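Local coordinates for translation initiation factor eIF2b-like protein (Chaetomium thermophilum, PDB 4ZEM) that forms the beta subunit of the heterodecameric eIF2B complex, which probably acts as the guanine nucleotide exchange factor for eIF2 in translation initiation, at residues Ala26-Leu31 against Ala77-Ala82; Asp193-Tyr198 against Lys267-Ala272; Ala197-Lys202 against Leu282-Ala287; Thr218-Ser223 against Ile251-Asn256; Tyr276-Leu281 against Glu313-Glu318. All coordinates share one frame; numbering follows the deposited sequence.

Contact 1: residues Ala26-Leu31 against Ala77-Ala82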
# COMPACT_ATOMS: atom_id res chain seq x y z
N ALA A 26 -21.92 11.11 5.35
CA ALA A 26 -21.91 10.28 6.54
C ALA A 26 -20.82 9.21 6.47
O ALA A 26 -20.12 8.97 7.45
CB ALA A 26 -23.28 9.66 6.75
N SER A 27 -20.66 8.57 5.30
CA SER A 27 -19.62 7.56 5.11
C SER A 27 -18.22 8.15 5.27
O SER A 27 -17.36 7.55 5.93
CB SER A 27 -19.73 6.89 3.74
OG SER A 27 -21.01 6.33 3.53
N ILE A 28 -18.00 9.31 4.68
CA ILE A 28 -16.70 9.99 4.76
C ILE A 28 -16.39 10.33 6.21
O ILE A 28 -15.29 10.09 6.69
CB ILE A 28 -16.67 11.28 3.90
CG1 ILE A 28 -16.97 10.98 2.43
CG2 ILE A 28 -15.31 11.96 4.02
CD1 ILE A 28 -16.97 12.21 1.53
N GLU A 29 -17.38 10.87 6.91
CA GLU A 29 -17.20 11.28 8.30
C GLU A 29 -16.99 10.10 9.26
O GLU A 29 -16.23 10.21 10.22
CB GLU A 29 -18.40 12.11 8.77
CG GLU A 29 -18.08 13.00 9.96
CD GLU A 29 -16.85 13.85 9.73
OE1 GLU A 29 -16.00 13.93 10.65
OE2 GLU A 29 -16.73 14.45 8.64
N SER A 30 -17.67 8.99 9.00
CA SER A 30 -17.46 7.78 9.79
C SER A 30 -16.04 7.26 9.62
O SER A 30 -15.40 6.85 10.59
CB SER A 30 -18.47 6.69 9.40
OG SER A 30 -19.76 7.23 9.19
N LEU A 31 -15.55 7.26 8.38
CA LEU A 31 -14.19 6.81 8.11
C LEU A 31 -13.17 7.74 8.77
O LEU A 31 -12.18 7.28 9.33
CB LEU A 31 -13.92 6.72 6.61
CG LEU A 31 -12.59 6.08 6.19
CD1 LEU A 31 -12.29 4.84 7.03
CD2 LEU A 31 -12.57 5.75 4.71
N ALA A 77 -8.09 14.38 0.40
CA ALA A 77 -7.36 15.32 1.24
C ALA A 77 -7.85 15.27 2.68
O ALA A 77 -7.06 15.35 3.62
CB ALA A 77 -7.50 16.72 0.68
N ARG A 78 -9.17 15.17 2.85
CA ARG A 78 -9.81 15.11 4.16
C ARG A 78 -9.40 13.84 4.92
O ARG A 78 -9.10 13.89 6.11
CB ARG A 78 -11.32 15.15 3.99
CG ARG A 78 -11.85 16.48 3.51
CD ARG A 78 -13.36 16.50 3.42
NE ARG A 78 -14.05 16.20 4.67
CZ ARG A 78 -15.36 16.00 4.76
NH1 ARG A 78 -15.92 15.72 5.93
NH2 ARG A 78 -16.11 16.07 3.67
N LEU A 79 -9.43 12.72 4.21
CA LEU A 79 -9.05 11.44 4.78
C LEU A 79 -7.58 11.45 5.17
O LEU A 79 -7.21 10.94 6.21
CB LEU A 79 -9.33 10.33 3.79
CG LEU A 79 -10.80 10.17 3.42
CD1 LEU A 79 -10.97 9.23 2.23
CD2 LEU A 79 -11.60 9.68 4.61
N ALA A 80 -6.75 12.03 4.32
CA ALA A 80 -5.33 12.11 4.57
C ALA A 80 -5.05 12.92 5.82
O ALA A 80 -4.17 12.59 6.60
CB ALA A 80 -4.62 12.72 3.38
N ARG A 81 -5.81 14.00 5.98
CA ARG A 81 -5.66 14.89 7.12
C ARG A 81 -5.96 14.18 8.44
O ARG A 81 -5.29 14.42 9.44
CB ARG A 81 -6.55 16.12 6.95
CG ARG A 81 -6.10 17.32 7.77
CD ARG A 81 -7.00 18.52 7.52
NE ARG A 81 -8.40 18.21 7.75
CZ ARG A 81 -9.39 19.08 7.58
NH1 ARG A 81 -10.65 18.71 7.82
NH2 ARG A 81 -9.13 20.31 7.16
N ALA A 82 -6.97 13.33 8.44
CA ALA A 82 -7.36 12.60 9.63
C ALA A 82 -6.21 11.71 10.09
O ALA A 82 -5.96 11.60 11.29
CB ALA A 82 -8.59 11.76 9.35
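I28, E29 and L31 meet R78 and L79 in a helix-to-helix contact of the N-terminal helical region, with an apolar interior and a salt bridge on its outer side. Helices 24-37 and 65-82 run in nearly the same direction here, their local axes 19° apart and 10.3 Å from each other at closest approach. In the interior, CD2 of L79 comes 4.0 Å from CD2 of L31, the two side chains crossing at about a right angle. The same L79 methyl borders I28 CG2, and L52 of helix 43-59 closes in on I28, L31 and L79 together.

Further out, R78 spans the gap. Its guanidinium lies with one face over I28 CG2, which sits 4.1 Å above the plane near the centre of the group. At the edge, in plane, E29 OE2 forms a salt bridge of 3.1 Å to R78 NH1, the carboxylate and guanidinium being nearly coplanar. E29 starts out pointing away from helix 65-82, and a bend at chi2 (52°) turns its CD back. E25 is a second acidic partner of NH1. Two parallel helices with helix 43-59 between them in the chain, packed on both through L52, are consistent with an up-down-up helical bundle.

Contact 2: residues Asp193-Tyr198 against Lys267-Ala272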
# COMPACT_ATOMS: atom_id res chain seq x y z
N ASP A 193 18.07 -21.97 4.85
CA ASP A 193 18.29 -20.54 5.06
C ASP A 193 18.03 -20.14 6.50
O ASP A 193 17.10 -20.65 7.15
CB ASP A 193 17.40 -19.70 4.14
CG ASP A 193 18.10 -19.23 2.89
OD1 ASP A 193 19.28 -19.61 2.68
OD2 ASP A 193 17.47 -18.48 2.11
N TYR A 194 18.84 -19.21 6.99
CA TYR A 194 18.59 -18.57 8.27
C TYR A 194 18.08 -17.17 7.96
O TYR A 194 18.85 -16.30 7.52
CB TYR A 194 19.86 -18.53 9.11
CG TYR A 194 19.94 -19.66 10.10
CD1 TYR A 194 20.11 -19.40 11.46
CD2 TYR A 194 19.90 -20.98 9.68
CE1 TYR A 194 20.21 -20.44 12.37
CE2 TYR A 194 19.98 -22.03 10.59
CZ TYR A 194 20.13 -21.76 11.93
OH TYR A 194 20.22 -22.80 12.81
N VAL A 195 16.79 -16.95 8.19
CA VAL A 195 16.14 -15.71 7.79
C VAL A 195 15.79 -14.86 8.99
O VAL A 195 15.01 -15.27 9.85
CB VAL A 195 14.85 -16.01 6.98
CG1 VAL A 195 14.12 -14.72 6.64
CG2 VAL A 195 15.17 -16.80 5.73
N LEU A 196 16.34 -13.66 9.02
CA LEU A 196 16.10 -12.75 10.13
C LEU A 196 14.92 -11.86 9.76
O LEU A 196 14.98 -11.09 8.80
CB LEU A 196 17.38 -11.95 10.44
CG LEU A 196 17.46 -10.90 11.57
CD1 LEU A 196 16.81 -9.58 11.21
CD2 LEU A 196 16.93 -11.44 12.89
N ALA A 197 13.83 -11.98 10.51
CA ALA A 197 12.65 -11.17 10.28
C ALA A 197 12.51 -10.15 11.38
O ALA A 197 12.25 -10.50 12.53
CB ALA A 197 11.40 -12.04 10.20
N TYR A 198 12.66 -8.87 11.03
CA TYR A 198 12.64 -7.84 12.05
C TYR A 198 11.23 -7.31 12.18
O TYR A 198 10.68 -6.78 11.21
CB TYR A 198 13.63 -6.72 11.72
CG TYR A 198 13.61 -5.59 12.72
CD1 TYR A 198 14.49 -5.61 13.81
CD2 TYR A 198 12.72 -4.53 12.61
CE1 TYR A 198 14.48 -4.61 14.75
CE2 TYR A 198 12.71 -3.51 13.56
CZ TYR A 198 13.59 -3.56 14.63
OH TYR A 198 13.60 -2.56 15.57
N LYS A 267 19.84 -13.89 5.35
CA LYS A 267 19.19 -12.71 4.81
C LYS A 267 18.28 -12.06 5.85
O LYS A 267 17.84 -12.71 6.80
CB LYS A 267 18.37 -13.05 3.56
CG LYS A 267 17.37 -14.17 3.75
CD LYS A 267 17.07 -14.86 2.43
CE LYS A 267 18.34 -15.39 1.78
NZ LYS A 267 18.05 -16.10 0.52
N VAL A 268 18.02 -10.78 5.65
CA VAL A 268 17.15 -9.99 6.51
C VAL A 268 15.95 -9.50 5.71
O VAL A 268 16.10 -8.96 4.62
CB VAL A 268 17.88 -8.78 7.11
CG1 VAL A 268 16.93 -7.98 7.99
CG2 VAL A 268 19.11 -9.22 7.91
N ILE A 269 14.76 -9.67 6.28
CA ILE A 269 13.52 -9.30 5.62
C ILE A 269 12.74 -8.28 6.45
O ILE A 269 12.57 -8.45 7.65
CB ILE A 269 12.65 -10.54 5.34
CG1 ILE A 269 13.37 -11.47 4.37
CG2 ILE A 269 11.30 -10.15 4.76
CD1 ILE A 269 12.58 -12.71 4.00
N PHE A 270 12.26 -7.22 5.79
CA PHE A 270 11.44 -6.20 6.45
C PHE A 270 10.14 -5.96 5.71
O PHE A 270 10.06 -6.07 4.49
CB PHE A 270 12.14 -4.83 6.48
CG PHE A 270 13.43 -4.79 7.23
CD1 PHE A 270 14.63 -4.78 6.54
CD2 PHE A 270 13.44 -4.67 8.60
CE1 PHE A 270 15.82 -4.71 7.22
CE2 PHE A 270 14.64 -4.60 9.29
CZ PHE A 270 15.83 -4.62 8.60
N GLY A 271 9.10 -5.60 6.46
CA GLY A 271 7.91 -5.09 5.83
C GLY A 271 8.12 -3.59 5.70
O GLY A 271 8.59 -2.94 6.64
N ALA A 272 7.79 -3.03 4.55
CA ALA A 272 7.90 -1.59 4.38
C ALA A 272 6.52 -0.98 4.55
O ALA A 272 5.55 -1.48 3.97
CB ALA A 272 8.49 -1.24 3.03
O HOH W 1 10.01 -8.69 9.20
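V195, L196 and A197 pair in parallel register with K267, V268 and I269, through backbone hydrogen bonds centred on L196. L196 supplies both stronger bonds: its N donates to K267 O at 2.8 Å, and its O accepts from I269 N at 2.9 Å, both almost straight. Weaker bonds flank them, K267 N to Y194 O and Y198 N to I269 O. Beyond the latter, a water donates to Y198 O and I269 O, bridging the strands as they diverge.

The apolar contacts divide between the two faces. V195 CG1 meets I269 CD1 at 3.7 Å on one; on the other, L196 and V268 lie side by side, with L196 CD1 3.6 Å from V268 CG1. Y198 CB rests against F270 CE2, the rings inclined obliquely.

The charged contact is a salt bridge, K267 NZ reaching the syn side of D193 OD2 at 2.9 Å. A bend at chi3 (57°) turns CE toward D193, and NZ also bonds Q188 O. A methionine in place of K267 would probably leave the buried D193 carboxylate without its positive mate and Q188 O without this donor. Strands 194-198 and 267-271 are the first and fourth in a 3-2-1-4-5 order, the central pair of a Rossmann-like sheet.

Contact 3: residues Ala197-Lys202 against Leu282-Ala287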
# COMPACT_ATOMS: atom_id res chain seq x y z
N ALA A 197 13.83 -11.98 10.51
CA ALA A 197 12.65 -11.17 10.28
C ALA A 197 12.51 -10.15 11.38
O ALA A 197 12.25 -10.50 12.53
CB ALA A 197 11.40 -12.04 10.20
N TYR A 198 12.66 -8.87 11.03
CA TYR A 198 12.64 -7.84 12.05
C TYR A 198 11.23 -7.31 12.18
O TYR A 198 10.68 -6.78 11.21
CB TYR A 198 13.63 -6.72 11.72
CG TYR A 198 13.61 -5.59 12.72
CD1 TYR A 198 14.49 -5.61 13.81
CD2 TYR A 198 12.72 -4.53 12.61
CE1 TYR A 198 14.48 -4.61 14.75
CE2 TYR A 198 12.71 -3.51 13.56
CZ TYR A 198 13.59 -3.56 14.63
OH TYR A 198 13.60 -2.56 15.57
N GLN A 199 10.64 -7.47 13.36
CA GLN A 199 9.25 -7.08 13.64
C GLN A 199 8.28 -7.38 12.50
O GLN A 199 7.70 -6.45 11.94
CB GLN A 199 9.17 -5.59 13.98
CG GLN A 199 9.98 -5.18 15.19
CD GLN A 199 9.38 -3.97 15.89
OE1 GLN A 199 8.25 -3.58 15.59
NE2 GLN A 199 10.12 -3.39 16.83
N PRO A 200 8.12 -8.66 12.15
CA PRO A 200 7.29 -9.03 10.99
C PRO A 200 5.84 -8.54 11.06
O PRO A 200 5.16 -8.70 12.07
CB PRO A 200 7.35 -10.56 11.00
CG PRO A 200 7.73 -10.94 12.38
CD PRO A 200 8.64 -9.85 12.85
N SER A 201 5.40 -7.94 9.96
CA SER A 201 4.01 -7.53 9.78
C SER A 201 3.20 -8.68 9.16
O SER A 201 3.75 -9.76 8.94
CB SER A 201 3.94 -6.30 8.87
OG SER A 201 4.62 -6.55 7.64
N LYS A 202 1.92 -8.45 8.88
CA LYS A 202 1.10 -9.47 8.23
C LYS A 202 1.64 -9.92 6.88
O LYS A 202 1.56 -11.10 6.55
CB LYS A 202 -0.34 -8.98 8.06
CG LYS A 202 -1.23 -9.26 9.24
CD LYS A 202 -1.42 -10.77 9.36
CE LYS A 202 -2.23 -11.17 10.58
NZ LYS A 202 -2.55 -12.62 10.55
N LEU A 282 10.02 3.49 4.47
CA LEU A 282 9.46 3.83 5.77
C LEU A 282 9.25 2.50 6.46
O LEU A 282 8.63 1.60 5.90
CB LEU A 282 8.16 4.62 5.64
CG LEU A 282 7.74 5.40 6.89
CD1 LEU A 282 8.77 6.47 7.23
CD2 LEU A 282 6.36 6.02 6.70
N VAL A 283 9.81 2.37 7.66
CA VAL A 283 9.82 1.08 8.34
C VAL A 283 9.62 1.24 9.84
O VAL A 283 9.59 2.35 10.35
CB VAL A 283 11.14 0.32 8.10
CG1 VAL A 283 11.26 -0.14 6.65
CG2 VAL A 283 12.33 1.20 8.50
N ASP A 284 9.47 0.11 10.53
CA ASP A 284 9.37 0.09 11.98
C ASP A 284 10.64 0.69 12.59
O ASP A 284 11.71 0.62 11.99
CB ASP A 284 9.14 -1.33 12.49
CG ASP A 284 7.69 -1.77 12.40
OD1 ASP A 284 6.80 -0.91 12.54
OD2 ASP A 284 7.45 -2.98 12.18
N SER A 285 10.51 1.29 13.77
CA SER A 285 11.68 1.85 14.44
C SER A 285 12.69 0.75 14.80
O SER A 285 12.31 -0.34 15.24
CB SER A 285 11.27 2.63 15.69
OG SER A 285 10.26 1.96 16.42
N GLY A 286 13.96 1.04 14.59
CA GLY A 286 15.04 0.11 14.87
C GLY A 286 15.42 -0.75 13.68
O GLY A 286 16.45 -1.43 13.71
N ALA A 287 14.60 -0.72 12.63
CA ALA A 287 14.88 -1.50 11.43
C ALA A 287 16.14 -1.02 10.71
O ALA A 287 16.89 -1.83 10.16
CB ALA A 287 13.68 -1.46 10.49
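The hydroxyl of Y198 donates to S285 O across 2.6 Å, meeting the carbonyl in its plane and on a lone pair, at a C=O...O angle of 130°. With CG anti to the backbone N (chi1 178°), the ring leaves the end of strand 194-198 toward the turn D284-A287. That turn is of type II, closed by A287 N to D284 O, and G286 takes its third position with a positive phi of 92°. A side chain on G286 would run into the Y198 hydroxyl as well as the preceding carbonyl O.

The ring itself is sandwiched. A287 CA makes a CH-pi contact over one face, 4.0 Å from the centroid, while Q199 CG lies 3.6 Å above the opposite face, nearer the rim. A287 CB adds to the packing at CE2, 3.8 Å away. A phenylalanine in place of Y198 would probably leave S285 O without this donor, so that the turn is held less firmly against the strand end.

Beside the ring, Q199 OE1 stands 3.6 Å from D284 OD2, and Q199 O is also near that oxygen. All three are acceptors and form no hydrogen bonds with one another. The salt bridge from D284 OD1 to K273 is likely to balance the carboxylate charge beside these carbonyl oxygens. The hydrogen bond across the contact is that of the tyrosine hydroxyl.

Contact 4: residues Thr218-Ser223 against Ile251-Asn256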
# COMPACT_ATOMS: atom_id res chain seq x y z
N THR A 218 14.95 -21.77 8.72
CA THR A 218 14.85 -21.22 10.07
C THR A 218 14.52 -19.74 10.05
O THR A 218 15.12 -18.96 9.31
CB THR A 218 16.17 -21.46 10.84
OG1 THR A 218 16.44 -22.87 10.91
CG2 THR A 218 16.09 -20.91 12.25
N VAL A 219 13.58 -19.33 10.90
CA VAL A 219 13.23 -17.92 11.01
C VAL A 219 13.65 -17.36 12.36
O VAL A 219 13.32 -17.91 13.41
CB VAL A 219 11.71 -17.72 10.81
CG1 VAL A 219 11.31 -16.28 11.07
CG2 VAL A 219 11.32 -18.13 9.42
N ILE A 220 14.39 -16.25 12.32
CA ILE A 220 14.82 -15.57 13.53
C ILE A 220 13.99 -14.30 13.71
O ILE A 220 13.95 -13.44 12.82
CB ILE A 220 16.32 -15.22 13.50
CG1 ILE A 220 17.17 -16.48 13.30
CG2 ILE A 220 16.73 -14.49 14.77
CD1 ILE A 220 17.48 -16.81 11.85
N LEU A 221 13.29 -14.22 14.83
CA LEU A 221 12.44 -13.07 15.10
C LEU A 221 13.15 -12.12 16.06
O LEU A 221 13.46 -12.49 17.20
CB LEU A 221 11.10 -13.51 15.66
CG LEU A 221 10.28 -14.43 14.74
CD1 LEU A 221 9.14 -15.04 15.51
CD2 LEU A 221 9.73 -13.65 13.56
N ALA A 222 13.44 -10.91 15.60
CA ALA A 222 14.14 -9.93 16.41
C ALA A 222 13.36 -8.62 16.49
O ALA A 222 12.81 -8.16 15.50
CB ALA A 222 15.53 -9.68 15.86
N SER A 223 13.31 -8.05 17.69
CA SER A 223 12.75 -6.72 17.84
C SER A 223 13.63 -5.95 18.82
O SER A 223 13.99 -6.47 19.87
CB SER A 223 11.31 -6.78 18.34
OG SER A 223 10.83 -5.48 18.66
N ILE A 251 13.72 -18.95 15.99
CA ILE A 251 14.67 -18.49 16.98
C ILE A 251 14.25 -17.15 17.54
O ILE A 251 13.88 -16.24 16.80
CB ILE A 251 16.09 -18.39 16.37
CG1 ILE A 251 16.57 -19.79 15.97
CG2 ILE A 251 17.06 -17.73 17.34
CD1 ILE A 251 17.95 -19.84 15.31
N ASN A 252 14.27 -17.04 18.86
CA ASN A 252 14.05 -15.76 19.53
C ASN A 252 15.38 -15.18 19.96
O ASN A 252 16.17 -15.85 20.63
CB ASN A 252 13.11 -15.91 20.72
CG ASN A 252 11.65 -15.85 20.32
OD1 ASN A 252 11.24 -14.97 19.57
ND2 ASN A 252 10.86 -16.80 20.82
N LEU A 253 15.62 -13.94 19.59
CA LEU A 253 16.86 -13.25 19.90
C LEU A 253 16.74 -12.25 21.02
O LEU A 253 15.75 -11.54 21.13
CB LEU A 253 17.35 -12.49 18.67
CG LEU A 253 18.38 -13.17 17.79
CD1 LEU A 253 18.98 -12.13 16.87
CD2 LEU A 253 19.45 -13.78 18.67
N ALA A 254 17.77 -12.20 21.86
CA ALA A 254 17.81 -11.26 22.96
C ALA A 254 17.96 -9.88 22.32
O ALA A 254 18.50 -9.75 21.23
CB ALA A 254 18.97 -11.56 23.88
N SER A 255 17.48 -8.84 23.00
CA SER A 255 17.56 -7.49 22.46
C SER A 255 19.00 -7.03 22.25
O SER A 255 19.31 -6.44 21.23
CB SER A 255 16.87 -6.53 23.42
OG SER A 255 17.37 -6.70 24.74
N ASN A 256 19.86 -7.32 23.21
CA ASN A 256 21.26 -6.94 23.12
C ASN A 256 22.03 -7.63 22.00
O ASN A 256 22.90 -7.04 21.37
CB ASN A 256 21.96 -7.15 24.47
CG ASN A 256 21.90 -8.59 24.95
OD1 ASN A 256 22.49 -9.49 24.35
ND2 ASN A 256 21.19 -8.81 26.05
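I251 lies beside I220 where strand 249-252, the outermost on its side of the Rossmann-like sheet, runs parallel to strand 218-222. The two strands are the ends of a beta-alpha-beta crossover whose connection carries helix 237-246.

From its backbone outward, I251 packs on the neighbouring strand at each carbon. CB lies 3.8 Å from I220 CG1, the two isoleucines standing side by side and pointing the same way. CG2, anti to the backbone N, comes to 4.1 Å from I220 CG2. The other branch, CG1, is anti to the carbonyl carbon (chi1 -65°) and approaches T218 CG2. At the tip, CD1 bridges two residues, with T218 CG2 at 3.7 Å and I220 CG1 slightly farther off.

L253 continues this apolar row beyond the paired part of the strand. Its CG meets I220 CG2 at 3.7 Å, so that this I220 methyl touches both I251 and L253, and its CD1 borders A222 CB. Y261 of helix 258-261 touches I220, I251 and L253 and so covers this face. On the other face, L221 and N252 both touch R240 of the crossover helix.

The register is fixed by I251, which uses both of its backbone polar atoms. Its N donates to V219 O at 2.8 Å, tilted 17° from the carbonyl plane. Its O receives L221 N at 2.9 Å with the C=O...N angle close to straight, and also accepts a CA-H...O contact from I220.

Contact 5: residues Tyr276-Leu281 against Glu313-Glu318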
# COMPACT_ATOMS: atom_id res chain seq x y z
N TYR A 276 9.76 5.08 -1.33
CA TYR A 276 9.91 6.39 -1.93
C TYR A 276 10.63 6.32 -3.27
O TYR A 276 11.26 5.31 -3.60
CB TYR A 276 10.63 7.32 -0.97
CG TYR A 276 9.88 7.52 0.32
CD1 TYR A 276 10.22 6.82 1.47
CD2 TYR A 276 8.79 8.40 0.37
CE1 TYR A 276 9.52 7.00 2.65
CE2 TYR A 276 8.08 8.58 1.55
CZ TYR A 276 8.45 7.88 2.68
OH TYR A 276 7.74 8.07 3.85
N GLN A 277 10.51 7.39 -4.04
CA GLN A 277 11.06 7.45 -5.39
C GLN A 277 12.56 7.22 -5.43
O GLN A 277 13.08 6.66 -6.40
CB GLN A 277 10.72 8.81 -6.00
CG GLN A 277 9.25 8.96 -6.34
CD GLN A 277 8.97 10.20 -7.14
OE1 GLN A 277 9.48 11.28 -6.83
NE2 GLN A 277 8.15 10.07 -8.18
N ASN A 278 13.26 7.67 -4.40
CA ASN A 278 14.70 7.49 -4.29
C ASN A 278 15.09 6.08 -3.86
O ASN A 278 16.27 5.74 -3.84
CB ASN A 278 15.27 8.52 -3.31
CG ASN A 278 14.87 8.22 -1.87
OD1 ASN A 278 13.79 7.69 -1.62
ND2 ASN A 278 15.73 8.58 -0.93
N GLY A 279 14.10 5.28 -3.50
CA GLY A 279 14.35 3.92 -3.05
C GLY A 279 14.45 3.79 -1.54
O GLY A 279 14.70 2.71 -1.01
N GLY A 280 14.23 4.90 -0.84
CA GLY A 280 14.20 4.88 0.61
C GLY A 280 12.94 4.20 1.11
O GLY A 280 11.96 4.06 0.37
N LEU A 281 12.94 3.77 2.36
CA LEU A 281 11.79 3.06 2.91
C LEU A 281 11.30 3.68 4.19
O LEU A 281 12.07 4.31 4.93
CB LEU A 281 12.14 1.60 3.18
CG LEU A 281 12.61 0.70 2.05
CD1 LEU A 281 13.03 -0.63 2.65
CD2 LEU A 281 11.52 0.51 1.00
N GLU A 313 6.73 10.43 -4.16
CA GLU A 313 7.50 11.57 -3.69
C GLU A 313 8.91 11.16 -3.25
O GLU A 313 9.21 9.97 -3.12
CB GLU A 313 6.77 12.27 -2.55
CG GLU A 313 6.64 11.42 -1.31
CD GLU A 313 5.69 12.04 -0.31
OE1 GLU A 313 4.55 12.37 -0.71
OE2 GLU A 313 6.09 12.19 0.87
N ASP A 314 9.76 12.15 -3.01
CA ASP A 314 11.07 11.91 -2.42
C ASP A 314 10.82 11.99 -0.93
O ASP A 314 9.81 12.55 -0.50
CB ASP A 314 12.10 12.94 -2.88
CG ASP A 314 13.07 12.39 -3.91
OD1 ASP A 314 12.77 11.35 -4.54
OD2 ASP A 314 14.14 13.01 -4.10
N PRO A 315 11.73 11.44 -0.11
CA PRO A 315 11.38 11.43 1.31
C PRO A 315 11.49 12.82 1.92
O PRO A 315 12.48 13.51 1.70
CB PRO A 315 12.42 10.49 1.93
CG PRO A 315 13.07 9.78 0.78
CD PRO A 315 13.00 10.73 -0.37
N SER A 316 10.50 13.20 2.72
CA SER A 316 10.53 14.49 3.37
C SER A 316 11.68 14.50 4.37
O SER A 316 12.15 13.44 4.78
CB SER A 316 9.22 14.76 4.10
OG SER A 316 9.17 14.06 5.32
N ASP A 317 12.14 15.68 4.75
CA ASP A 317 13.23 15.76 5.70
C ASP A 317 12.81 15.18 7.03
O ASP A 317 13.62 14.61 7.76
CB ASP A 317 13.72 17.20 5.85
CG ASP A 317 14.65 17.62 4.74
OD1 ASP A 317 14.88 16.81 3.82
OD2 ASP A 317 15.16 18.76 4.78
N GLU A 318 11.53 15.30 7.35
CA GLU A 318 11.03 14.76 8.60
C GLU A 318 11.23 13.26 8.58
O GLU A 318 11.62 12.66 9.58
CB GLU A 318 9.55 15.09 8.77
CG GLU A 318 8.88 14.35 9.92
CD GLU A 318 7.47 14.84 10.18
OE1 GLU A 318 7.12 15.94 9.70
OE2 GLU A 318 6.71 14.14 10.88
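The type I turn Y276-G279, at the tip of the hairpin between strands 274-275 and 281-284, lies against the extended chain E313-P315 that leads into helix 317-321. One backbone hydrogen bond joins them: Q277 N donates to E313 O at 3.0 Å, with the N-H...O angle at 172°. The same carbonyl oxygen sits at the edge of the Y276 ring, in its plane, and 3.4 Å from Q277 CG. The Q277 side chain, extended beyond CG, packs on the E313 backbone, its OE1 reaching 3.6 Å from E313 C.

Y276 and E313 send their side chains the same way, side by side, with E313 CG 4.1 Å from the ring carbon CD2. P315 comes over a face of the ring, its CB above the plane and toward the rim, while its CG touches Y276 CB.

Within the hairpin tip, N278 forms an Asx turn: its OD1 accepts G280 N at 2.9 Å, the donor standing well above the carbonyl plane, 65° out of it. This bond and that of ND2 to Y351 OH hold the amide from both of its polar atoms. Thus fixed, the N278 amide meets P315 tip to tip, with N278 OD1 3.3 Å from P315 CG. D314 OD1 lies 3.6 Å from Q277 CB. One residue past P315, S316 is the N-cap of helix 317-321, its OG accepting V319 N.

Contacts 2, 3 and 4 form one continuous region around strand 194-198, which pairs with 267-271 on one flank and 218-222 on the other. Centres of contacts 2 and 4 are 10 Å apart, and V195 O and A197 N probably bond to I220 N and O. Contact 3 shares A197 and Y198 with contact 2 and carries the end of this strand to the three-stranded antiparallel sheet. Contact 5 belongs to that smaller sheet's hairpin and touches contact 3 through Y276 OH and L282 CD2. Contact 1 stands apart in the helical region: its nearest atoms are about 10 Å from contact 5 and about 25 Å from contact 4.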